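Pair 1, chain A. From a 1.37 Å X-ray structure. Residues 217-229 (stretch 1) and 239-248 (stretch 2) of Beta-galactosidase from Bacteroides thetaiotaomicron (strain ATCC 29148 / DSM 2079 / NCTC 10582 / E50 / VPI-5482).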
# COMPACT_ATOMS: atom_id res chain seq x y z
N THR A 217 11.10 -1.91 19.29
CA THR A 217 10.13 -1.04 19.98
C THR A 217 8.94 -1.79 20.57
O THR A 217 8.39 -1.32 21.58
CB THR A 217 9.56 0.02 19.01
OG1 THR A 217 10.64 0.74 18.37
CG2 THR A 217 8.65 1.01 19.71
N LEU A 218 8.53 -2.88 19.90
CA LEU A 218 7.40 -3.74 20.30
C LEU A 218 7.81 -5.19 20.64
O LEU A 218 6.98 -6.11 20.67
CB LEU A 218 6.34 -3.73 19.20
CG LEU A 218 5.84 -2.33 18.82
CD1 LEU A 218 4.89 -2.36 17.63
CD2 LEU A 218 5.16 -1.69 20.01
N GLY A 219 9.10 -5.37 20.93
CA GLY A 219 9.67 -6.63 21.37
C GLY A 219 10.02 -7.61 20.27
O GLY A 219 10.27 -8.78 20.54
N ALA A 220 10.06 -7.14 19.02
CA ALA A 220 10.38 -7.99 17.89
C ALA A 220 11.07 -7.16 16.81
O ALA A 220 10.74 -5.96 16.66
CB ALA A 220 9.13 -8.59 17.32
N PRO A 221 12.00 -7.77 16.06
CA PRO A 221 12.65 -7.03 14.98
C PRO A 221 11.77 -6.79 13.76
O PRO A 221 12.05 -5.84 13.00
CB PRO A 221 13.84 -7.93 14.62
CG PRO A 221 13.37 -9.30 14.91
CD PRO A 221 12.57 -9.12 16.18
N PHE A 222 10.73 -7.62 13.55
CA PHE A 222 9.89 -7.48 12.34
C PHE A 222 8.48 -7.07 12.73
O PHE A 222 7.80 -7.77 13.49
CB PHE A 222 9.93 -8.76 11.48
CG PHE A 222 11.32 -9.11 11.02
CD1 PHE A 222 12.03 -8.24 10.17
CD2 PHE A 222 11.93 -10.28 11.42
CE1 PHE A 222 13.32 -8.55 9.76
CE2 PHE A 222 13.20 -10.60 11.01
CZ PHE A 222 13.90 -9.74 10.18
N VAL A 223 8.07 -5.93 12.21
CA VAL A 223 6.79 -5.33 12.53
C VAL A 223 5.94 -5.16 11.30
O VAL A 223 6.33 -4.42 10.43
CB VAL A 223 6.98 -3.94 13.20
CG1 VAL A 223 5.64 -3.27 13.49
CG2 VAL A 223 7.84 -4.03 14.46
N MSE A 224 4.81 -5.81 11.23
CA MSE A 224 3.91 -5.74 10.13
C MSE A 224 2.76 -4.83 10.39
O MSE A 224 2.13 -4.94 11.41
CB MSE A 224 3.42 -7.14 9.80
CG MSE A 224 2.45 -7.02 8.69
SE MSE A 224 1.46 -8.72 8.36
CE MSE A 224 2.92 -9.99 8.02
N PHE A 225 2.50 -3.88 9.49
CA PHE A 225 1.39 -3.01 9.52
C PHE A 225 0.48 -3.51 8.39
O PHE A 225 0.85 -3.70 7.30
CB PHE A 225 1.70 -1.47 9.35
CG PHE A 225 2.09 -0.77 10.61
CD1 PHE A 225 3.30 -0.97 11.15
CD2 PHE A 225 1.19 0.04 11.31
CE1 PHE A 225 3.66 -0.38 12.30
CE2 PHE A 225 1.57 0.64 12.50
CZ PHE A 225 2.82 0.46 12.97
N TYR A 226 -0.75 -3.85 8.74
CA TYR A 226 -1.70 -4.37 7.75
C TYR A 226 -3.12 -3.95 8.02
O TYR A 226 -3.49 -3.65 9.17
CB TYR A 226 -1.63 -5.90 7.60
CG TYR A 226 -2.12 -6.78 8.75
CD1 TYR A 226 -1.43 -6.84 9.96
CD2 TYR A 226 -3.21 -7.62 8.56
CE1 TYR A 226 -1.83 -7.71 10.97
CE2 TYR A 226 -3.66 -8.45 9.59
CZ TYR A 226 -2.94 -8.48 10.78
OH TYR A 226 -3.30 -9.33 11.82
N ASN A 227 -3.92 -3.85 6.96
CA ASN A 227 -5.33 -3.53 7.09
C ASN A 227 -6.19 -4.74 6.72
O ASN A 227 -5.77 -5.66 6.04
CB ASN A 227 -5.76 -2.21 6.37
CG ASN A 227 -5.45 -2.19 4.89
OD1 ASN A 227 -4.27 -2.07 4.50
ND2 ASN A 227 -6.50 -2.20 4.06
N ALA A 228 -7.36 -4.81 7.34
CA ALA A 228 -8.22 -5.98 7.24
C ALA A 228 -9.63 -5.52 7.55
O ALA A 228 -9.80 -4.47 8.10
CB ALA A 228 -7.78 -7.03 8.25
N GLY A 229 -10.62 -6.33 7.15
CA GLY A 229 -12.04 -6.05 7.37
C GLY A 229 -12.58 -6.85 8.55
O GLY A 229 -12.23 -7.98 8.73
N GLY A 239 -16.03 -2.33 8.78
CA GLY A 239 -15.05 -1.45 8.10
C GLY A 239 -13.70 -2.11 7.92
O GLY A 239 -13.54 -3.29 8.18
N GLU A 240 -12.72 -1.32 7.45
CA GLU A 240 -11.29 -1.73 7.36
C GLU A 240 -10.44 -0.86 8.24
O GLU A 240 -10.59 0.37 8.27
CB GLU A 240 -10.69 -1.58 5.94
CG GLU A 240 -11.41 -2.44 4.94
CD GLU A 240 -10.72 -2.52 3.59
OE1 GLU A 240 -9.51 -2.24 3.48
OE2 GLU A 240 -11.42 -2.83 2.63
N ARG A 241 -9.58 -1.51 8.98
CA ARG A 241 -8.84 -0.91 10.04
C ARG A 241 -7.39 -1.41 9.95
O ARG A 241 -7.10 -2.45 9.33
CB ARG A 241 -9.45 -1.32 11.39
CG ARG A 241 -10.86 -0.80 11.59
CD ARG A 241 -11.50 -1.47 12.83
NE ARG A 241 -12.89 -1.06 12.94
CZ ARG A 241 -13.93 -1.68 12.37
NH1 ARG A 241 -13.76 -2.73 11.57
NH2 ARG A 241 -15.17 -1.24 12.58
N VAL A 242 -6.51 -0.75 10.70
CA VAL A 242 -5.07 -1.01 10.64
C VAL A 242 -4.58 -1.61 11.96
O VAL A 242 -4.86 -1.07 13.05
CB VAL A 242 -4.29 0.27 10.33
CG1 VAL A 242 -2.81 0.05 10.51
CG2 VAL A 242 -4.59 0.74 8.91
N GLY A 243 -3.82 -2.70 11.84
CA GLY A 243 -3.21 -3.34 13.00
C GLY A 243 -1.82 -3.82 12.73
O GLY A 243 -1.33 -3.71 11.63
N ILE A 244 -1.20 -4.36 13.77
CA ILE A 244 0.19 -4.76 13.81
C ILE A 244 0.34 -6.26 14.08
O ILE A 244 -0.42 -6.87 14.92
CB ILE A 244 0.91 -3.95 14.91
CG1 ILE A 244 1.02 -2.46 14.53
CG2 ILE A 244 2.27 -4.53 15.24
CD1 ILE A 244 1.57 -1.59 15.65
N ALA A 245 1.29 -6.88 13.41
CA ALA A 245 1.71 -8.26 13.74
C ALA A 245 3.19 -8.26 13.92
O ALA A 245 3.86 -7.43 13.32
CB ALA A 245 1.30 -9.26 12.69
N LEU A 246 3.73 -9.23 14.64
CA LEU A 246 5.10 -9.19 15.10
C LEU A 246 5.78 -10.54 14.86
O LEU A 246 5.16 -11.59 15.06
CB LEU A 246 5.14 -8.83 16.60
CG LEU A 246 4.53 -7.46 16.98
CD1 LEU A 246 4.27 -7.32 18.48
CD2 LEU A 246 5.36 -6.28 16.45
N SER A 247 7.07 -10.51 14.51
CA SER A 247 7.86 -11.71 14.22
C SER A 247 9.34 -11.53 14.52
O SER A 247 9.88 -10.42 14.48
CB SER A 247 7.69 -12.12 12.77
OG SER A 247 8.36 -13.33 12.45
N LYS A 248 9.99 -12.66 14.83
CA LYS A 248 11.43 -12.71 15.04
C LYS A 248 12.16 -13.33 13.83
O LYS A 248 13.38 -13.26 13.79
CB LYS A 248 11.78 -13.49 16.32
CG LYS A 248 10.67 -13.56 17.37
O HOH W 1 -11.30 -3.84 10.62

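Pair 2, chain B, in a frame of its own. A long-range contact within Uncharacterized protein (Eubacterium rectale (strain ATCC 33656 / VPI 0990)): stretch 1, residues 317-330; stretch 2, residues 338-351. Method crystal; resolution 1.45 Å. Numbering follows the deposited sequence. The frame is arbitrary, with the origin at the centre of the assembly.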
# COMPACT_ATOMS: atom_id res chain seq x y z
N ILE B 317 -0.40 16.57 -7.37
CA ILE B 317 -0.82 15.18 -7.52
C ILE B 317 -0.85 14.87 -9.01
O ILE B 317 -1.52 15.59 -9.76
CB ILE B 317 -2.16 14.89 -6.79
CG1 ILE B 317 -2.55 13.41 -6.91
CG2 ILE B 317 -3.33 15.83 -7.21
CD1 ILE B 317 -3.69 12.99 -5.97
N LYS B 318 -0.05 13.87 -9.45
CA LYS B 318 0.05 13.60 -10.89
C LYS B 318 0.03 12.12 -11.10
O LYS B 318 0.58 11.37 -10.27
CB LYS B 318 1.37 14.18 -11.45
CG LYS B 318 1.44 15.72 -11.31
CD LYS B 318 2.71 16.31 -11.92
CE LYS B 318 2.66 16.30 -13.44
NZ LYS B 318 3.94 16.73 -14.06
N PRO B 319 -0.55 11.64 -12.21
CA PRO B 319 -0.58 10.19 -12.42
C PRO B 319 0.76 9.65 -12.88
O PRO B 319 1.48 10.29 -13.68
CB PRO B 319 -1.63 10.01 -13.54
CG PRO B 319 -1.53 11.30 -14.34
CD PRO B 319 -1.28 12.36 -13.28
N VAL B 320 1.06 8.45 -12.40
CA VAL B 320 2.27 7.73 -12.76
C VAL B 320 1.90 6.28 -13.08
O VAL B 320 0.92 5.75 -12.54
CB VAL B 320 3.36 7.78 -11.64
CG1 VAL B 320 3.87 9.20 -11.45
CG2 VAL B 320 2.88 7.19 -10.30
N TRP B 321 2.72 5.64 -13.92
CA TRP B 321 2.71 4.20 -14.09
C TRP B 321 3.88 3.64 -13.30
O TRP B 321 5.02 4.09 -13.52
CB TRP B 321 2.84 3.81 -15.57
CG TRP B 321 1.59 3.97 -16.37
CD1 TRP B 321 1.37 4.88 -17.37
CD2 TRP B 321 0.45 3.11 -16.35
NE1 TRP B 321 0.14 4.67 -17.95
CE2 TRP B 321 -0.44 3.57 -17.36
CE3 TRP B 321 0.07 2.00 -15.57
CZ2 TRP B 321 -1.67 2.95 -17.63
CZ3 TRP B 321 -1.15 1.38 -15.84
CH2 TRP B 321 -2.00 1.85 -16.85
N VAL B 322 3.60 2.73 -12.36
CA VAL B 322 4.65 2.13 -11.53
C VAL B 322 4.83 0.70 -11.99
O VAL B 322 3.83 -0.02 -12.16
CB VAL B 322 4.30 2.16 -10.02
CG1 VAL B 322 5.51 1.68 -9.21
CG2 VAL B 322 3.92 3.58 -9.59
N VAL B 323 6.08 0.27 -12.19
CA VAL B 323 6.39 -1.12 -12.50
C VAL B 323 7.14 -1.69 -11.32
O VAL B 323 8.22 -1.23 -10.97
CB VAL B 323 7.21 -1.29 -13.81
CG1 VAL B 323 7.49 -2.77 -14.09
CG2 VAL B 323 6.46 -0.66 -14.98
N TYR B 324 6.56 -2.72 -10.69
CA TYR B 324 7.18 -3.41 -9.57
C TYR B 324 7.80 -4.67 -10.11
O TYR B 324 7.15 -5.38 -10.91
CB TYR B 324 6.13 -3.75 -8.49
CG TYR B 324 5.42 -2.53 -7.95
CD1 TYR B 324 4.22 -2.08 -8.51
CD2 TYR B 324 5.87 -1.89 -6.79
CE1 TYR B 324 3.51 -1.01 -7.97
CE2 TYR B 324 5.17 -0.81 -6.25
CZ TYR B 324 3.98 -0.40 -6.81
OH TYR B 324 3.31 0.68 -6.30
N TYR B 325 9.07 -4.94 -9.73
CA TYR B 325 9.72 -6.13 -10.23
C TYR B 325 10.68 -6.68 -9.20
O TYR B 325 11.07 -5.97 -8.28
CB TYR B 325 10.46 -5.82 -11.56
CG TYR B 325 11.65 -4.90 -11.42
CD1 TYR B 325 11.51 -3.52 -11.45
CD2 TYR B 325 12.95 -5.42 -11.31
CE1 TYR B 325 12.62 -2.67 -11.34
CE2 TYR B 325 14.06 -4.58 -11.20
CZ TYR B 325 13.88 -3.21 -11.20
OH TYR B 325 15.00 -2.39 -11.11
N TYR B 326 11.10 -7.93 -9.40
CA TYR B 326 12.10 -8.56 -8.56
C TYR B 326 13.39 -8.74 -9.33
O TYR B 326 13.34 -9.02 -10.53
CB TYR B 326 11.64 -9.97 -8.11
CG TYR B 326 10.42 -9.97 -7.26
CD1 TYR B 326 10.47 -9.54 -5.93
CD2 TYR B 326 9.21 -10.47 -7.74
CE1 TYR B 326 9.34 -9.57 -5.12
CE2 TYR B 326 8.06 -10.49 -6.94
CZ TYR B 326 8.14 -10.05 -5.63
OH TYR B 326 7.02 -10.06 -4.82
N GLN B 327 14.53 -8.61 -8.65
CA GLN B 327 15.80 -8.96 -9.26
C GLN B 327 16.53 -9.90 -8.32
O GLN B 327 16.65 -9.62 -7.13
CB GLN B 327 16.66 -7.75 -9.62
CG GLN B 327 17.93 -8.17 -10.36
CD GLN B 327 18.66 -6.98 -10.96
OE1 GLN B 327 18.80 -5.93 -10.32
NE2 GLN B 327 19.10 -7.13 -12.20
N ASN B 328 17.06 -10.97 -8.88
CA ASN B 328 17.75 -12.01 -8.13
C ASN B 328 19.23 -11.64 -8.05
O ASN B 328 20.03 -12.00 -8.91
CB ASN B 328 17.51 -13.34 -8.85
CG ASN B 328 17.76 -14.54 -8.00
OD1 ASN B 328 17.95 -14.43 -6.78
ND2 ASN B 328 17.78 -15.72 -8.65
N GLN B 329 19.56 -10.83 -7.03
CA GLN B 329 20.88 -10.23 -6.93
C GLN B 329 21.88 -11.05 -6.14
O GLN B 329 21.52 -11.71 -5.18
CB GLN B 329 20.76 -8.84 -6.30
CG GLN B 329 19.98 -7.88 -7.19
CD GLN B 329 19.93 -6.46 -6.65
OE1 GLN B 329 20.33 -6.18 -5.50
NE2 GLN B 329 19.43 -5.55 -7.49
N LEU B 330 23.15 -10.99 -6.55
CA LEU B 330 24.21 -11.68 -5.85
C LEU B 330 24.47 -10.99 -4.49
O LEU B 330 24.59 -9.76 -4.45
CB LEU B 330 25.46 -11.67 -6.74
CG LEU B 330 26.66 -12.45 -6.25
CD1 LEU B 330 26.34 -13.94 -6.20
CD2 LEU B 330 27.84 -12.17 -7.15
N THR B 338 22.24 -15.85 -3.98
CA THR B 338 21.44 -14.69 -4.38
C THR B 338 20.26 -14.45 -3.46
O THR B 338 19.83 -15.34 -2.70
CB THR B 338 20.92 -14.87 -5.84
OG1 THR B 338 20.12 -16.06 -5.88
CG2 THR B 338 22.04 -14.99 -6.87
N GLN B 339 19.72 -13.23 -3.55
CA GLN B 339 18.53 -12.79 -2.82
C GLN B 339 17.59 -12.11 -3.77
O GLN B 339 18.02 -11.31 -4.60
CB GLN B 339 18.90 -11.81 -1.70
CG GLN B 339 19.28 -12.49 -0.39
CD GLN B 339 19.38 -11.49 0.74
OE1 GLN B 339 19.76 -10.32 0.55
NE2 GLN B 339 19.07 -11.95 1.95
N LYS B 340 16.30 -12.41 -3.64
CA LYS B 340 15.26 -11.83 -4.49
C LYS B 340 14.89 -10.46 -3.95
O LYS B 340 14.23 -10.35 -2.91
CB LYS B 340 14.06 -12.79 -4.51
CG LYS B 340 12.96 -12.49 -5.49
CD LYS B 340 11.90 -13.55 -5.26
CE LYS B 340 10.63 -13.25 -5.95
NZ LYS B 340 9.59 -14.26 -5.61
N MSE B 341 15.32 -9.42 -4.65
CA MSE B 341 15.10 -8.04 -4.22
C MSE B 341 13.88 -7.44 -4.86
O MSE B 341 13.73 -7.51 -6.08
CB MSE B 341 16.31 -7.18 -4.60
CG MSE B 341 17.64 -7.66 -4.01
SE MSE B 341 17.66 -7.69 -2.04
CE MSE B 341 17.71 -6.02 -1.71
N ALA B 342 13.03 -6.80 -4.06
CA ALA B 342 11.81 -6.13 -4.53
C ALA B 342 12.17 -4.69 -4.92
O ALA B 342 12.58 -3.90 -4.07
CB ALA B 342 10.77 -6.15 -3.42
N LEU B 343 12.02 -4.37 -6.23
CA LEU B 343 12.43 -3.09 -6.78
C LEU B 343 11.27 -2.47 -7.56
O LEU B 343 10.20 -3.09 -7.71
CB LEU B 343 13.64 -3.31 -7.67
CG LEU B 343 14.89 -3.90 -6.96
CD1 LEU B 343 15.92 -4.35 -7.97
CD2 LEU B 343 15.51 -2.87 -6.01
N TYR B 344 11.45 -1.23 -8.04
CA TYR B 344 10.38 -0.61 -8.80
C TYR B 344 10.94 0.49 -9.67
O TYR B 344 12.02 1.04 -9.41
CB TYR B 344 9.27 -0.07 -7.85
CG TYR B 344 9.73 1.12 -7.05
CD1 TYR B 344 10.57 0.97 -5.94
CD2 TYR B 344 9.32 2.40 -7.38
CE1 TYR B 344 11.06 2.08 -5.25
CE2 TYR B 344 9.76 3.51 -6.67
CZ TYR B 344 10.63 3.35 -5.61
OH TYR B 344 11.06 4.48 -4.96
N ASP B 345 10.16 0.84 -10.71
CA ASP B 345 10.42 1.95 -11.60
C ASP B 345 9.15 2.78 -11.71
O ASP B 345 8.05 2.26 -11.52
CB ASP B 345 10.90 1.46 -12.97
CG ASP B 345 12.38 1.10 -12.97
OD1 ASP B 345 13.21 1.97 -12.57
OD2 ASP B 345 12.73 -0.03 -13.40
N VAL B 346 9.30 4.08 -11.98
CA VAL B 346 8.17 4.99 -12.03
C VAL B 346 8.24 5.82 -13.29
O VAL B 346 9.31 6.35 -13.61
CB VAL B 346 8.10 5.93 -10.79
CG1 VAL B 346 6.81 6.75 -10.80
CG2 VAL B 346 8.18 5.15 -9.49
N TYR B 347 7.12 5.95 -13.98
CA TYR B 347 7.00 6.74 -15.20
C TYR B 347 5.95 7.81 -15.05
O TYR B 347 4.87 7.52 -14.55
CB TYR B 347 6.60 5.83 -16.37
CG TYR B 347 7.68 4.85 -16.76
CD1 TYR B 347 7.86 3.66 -16.05
CD2 TYR B 347 8.48 5.08 -17.87
CE1 TYR B 347 8.88 2.78 -16.39
CE2 TYR B 347 9.50 4.20 -18.22
CZ TYR B 347 9.70 3.06 -17.48
OH TYR B 347 10.70 2.23 -17.89
N ASP B 348 6.22 9.00 -15.56
CA ASP B 348 5.18 10.02 -15.70
C ASP B 348 4.10 9.39 -16.62
O ASP B 348 4.42 8.91 -17.72
CB ASP B 348 5.81 11.28 -16.30
CG ASP B 348 4.87 12.43 -16.60
OD1 ASP B 348 3.72 12.16 -17.04
OD2 ASP B 348 5.31 13.60 -16.48
N ALA B 349 2.82 9.35 -16.17
CA ALA B 349 1.84 8.62 -16.99
C ALA B 349 1.47 9.35 -18.27
O ALA B 349 1.01 8.69 -19.20
CB ALA B 349 0.58 8.32 -16.19
N TYR B 350 1.66 10.67 -18.33
CA TYR B 350 1.35 11.42 -19.55
C TYR B 350 2.47 11.31 -20.55
O TYR B 350 2.19 11.12 -21.73
CB TYR B 350 1.15 12.92 -19.28
CG TYR B 350 0.07 13.27 -18.29
CD1 TYR B 350 -1.27 12.95 -18.54
CD2 TYR B 350 0.37 13.98 -17.13
CE1 TYR B 350 -2.28 13.33 -17.64
CE2 TYR B 350 -0.62 14.34 -16.22
CZ TYR B 350 -1.95 14.07 -16.51
OH TYR B 350 -2.89 14.44 -15.58
N THR B 351 3.72 11.51 -20.11
CA THR B 351 4.82 11.62 -21.06
C THR B 351 5.64 10.37 -21.23
O THR B 351 6.36 10.28 -22.23
CB THR B 351 5.77 12.76 -20.64
OG1 THR B 351 6.45 12.38 -19.43
CG2 THR B 351 5.06 14.10 -20.47
O HOH W 2 3.87 15.78 -16.94
O HOH W 3 2.43 12.76 -14.50
O HOH W 4 14.72 0.36 -10.46

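What backbone arrangement do the two pairs share? Each is a pair of neighbouring antiparallel strands, and 14 central residues superpose with an RMSD of 0.6 Å. The N-to-C directions lie 153° apart in pair 1 and 149° in pair 2, so both ladders carry a similar twist. The register is the same: F222(A), M224(A), Y226(A) and A228(A) match W321(B), V323(B), Y325(B) and Q327(B), and each sits in a hydrogen-bonded pair. In pair 1, M224(A) N donates to A245(A) O at 2.8 Å and A245(A) N returns a bond to M224(A) O at 2.9 Å. The matching bonds of pair 2 run from V323(B) N to D345(B) O at 2.9 Å and from D345(B) N to V323(B) O at 2.8 Å.

How do the two pairs use the tyrosine they have in common? Y226(A) and Y325(B) coincide, with side-chain centres 0.7 Å apart and chi1 at 69°(p) in both, and in each the end of the side chain comes nearer to the partner strand than its CA-to-CB direction alone would bring it. In pair 1 the residue opposite is G243(A), which has no side chain to meet the ring; Y226(A) CE1 instead lies 3.9 Å from A245(A) CB. In pair 2 the glycine's place is taken by L343(B), whose CB stands over the face of the Y325(B) ring, 3.8 Å from its centroid, in a CH-pi contact. The alanine's place is taken by D345(B), and its OD2 comes within 3.4 Å of Y325(B) CE1.

How is the other side of the sheet packed? Here V223(A) and V322(B) nearly coincide, as do L246(A) and V346(B), and aliphatic contacts line both pairs: V223(A) CG2 is 3.9 Å from L246(A) CD2, while V322(B) CG1 is 4.4 Å from V346(B) CG2. One step along, the aromatic and aliphatic roles differ. I244(A) lays CG1 over the face of the F225(A) ring, 3.8 Å from its centroid. Its counterpart Y344(B) is itself aromatic and faces another tyrosine, yet the nearest side-chain approach is from Y324(B) CD2 to Y344(B) CB at 4.0 Å, because the end of Y344(B) leads away from the other strand.

What happens where polar residues enter this side? N227(A) and E240(A) are joined by a weak hydrogen bond from N227(A) ND2 to E240(A) OE1, 3.1 Å long. At the matching positions, Y326(B) offers a ring and K340(B) a long, extended side chain that lies across it. K340(B) CE is 3.5 Å from the centroid of the Y326(B) ring, and K340(B) NZ is 4.3 Å from the same centroid, a cation-pi interaction over the face. Both solutions reach diagonally past the directly paired residue, V242(A) in pair 1 and A342(B) in pair 2. One joins amide to carboxylate; the other covers an aromatic face with methylene and ammonium groups.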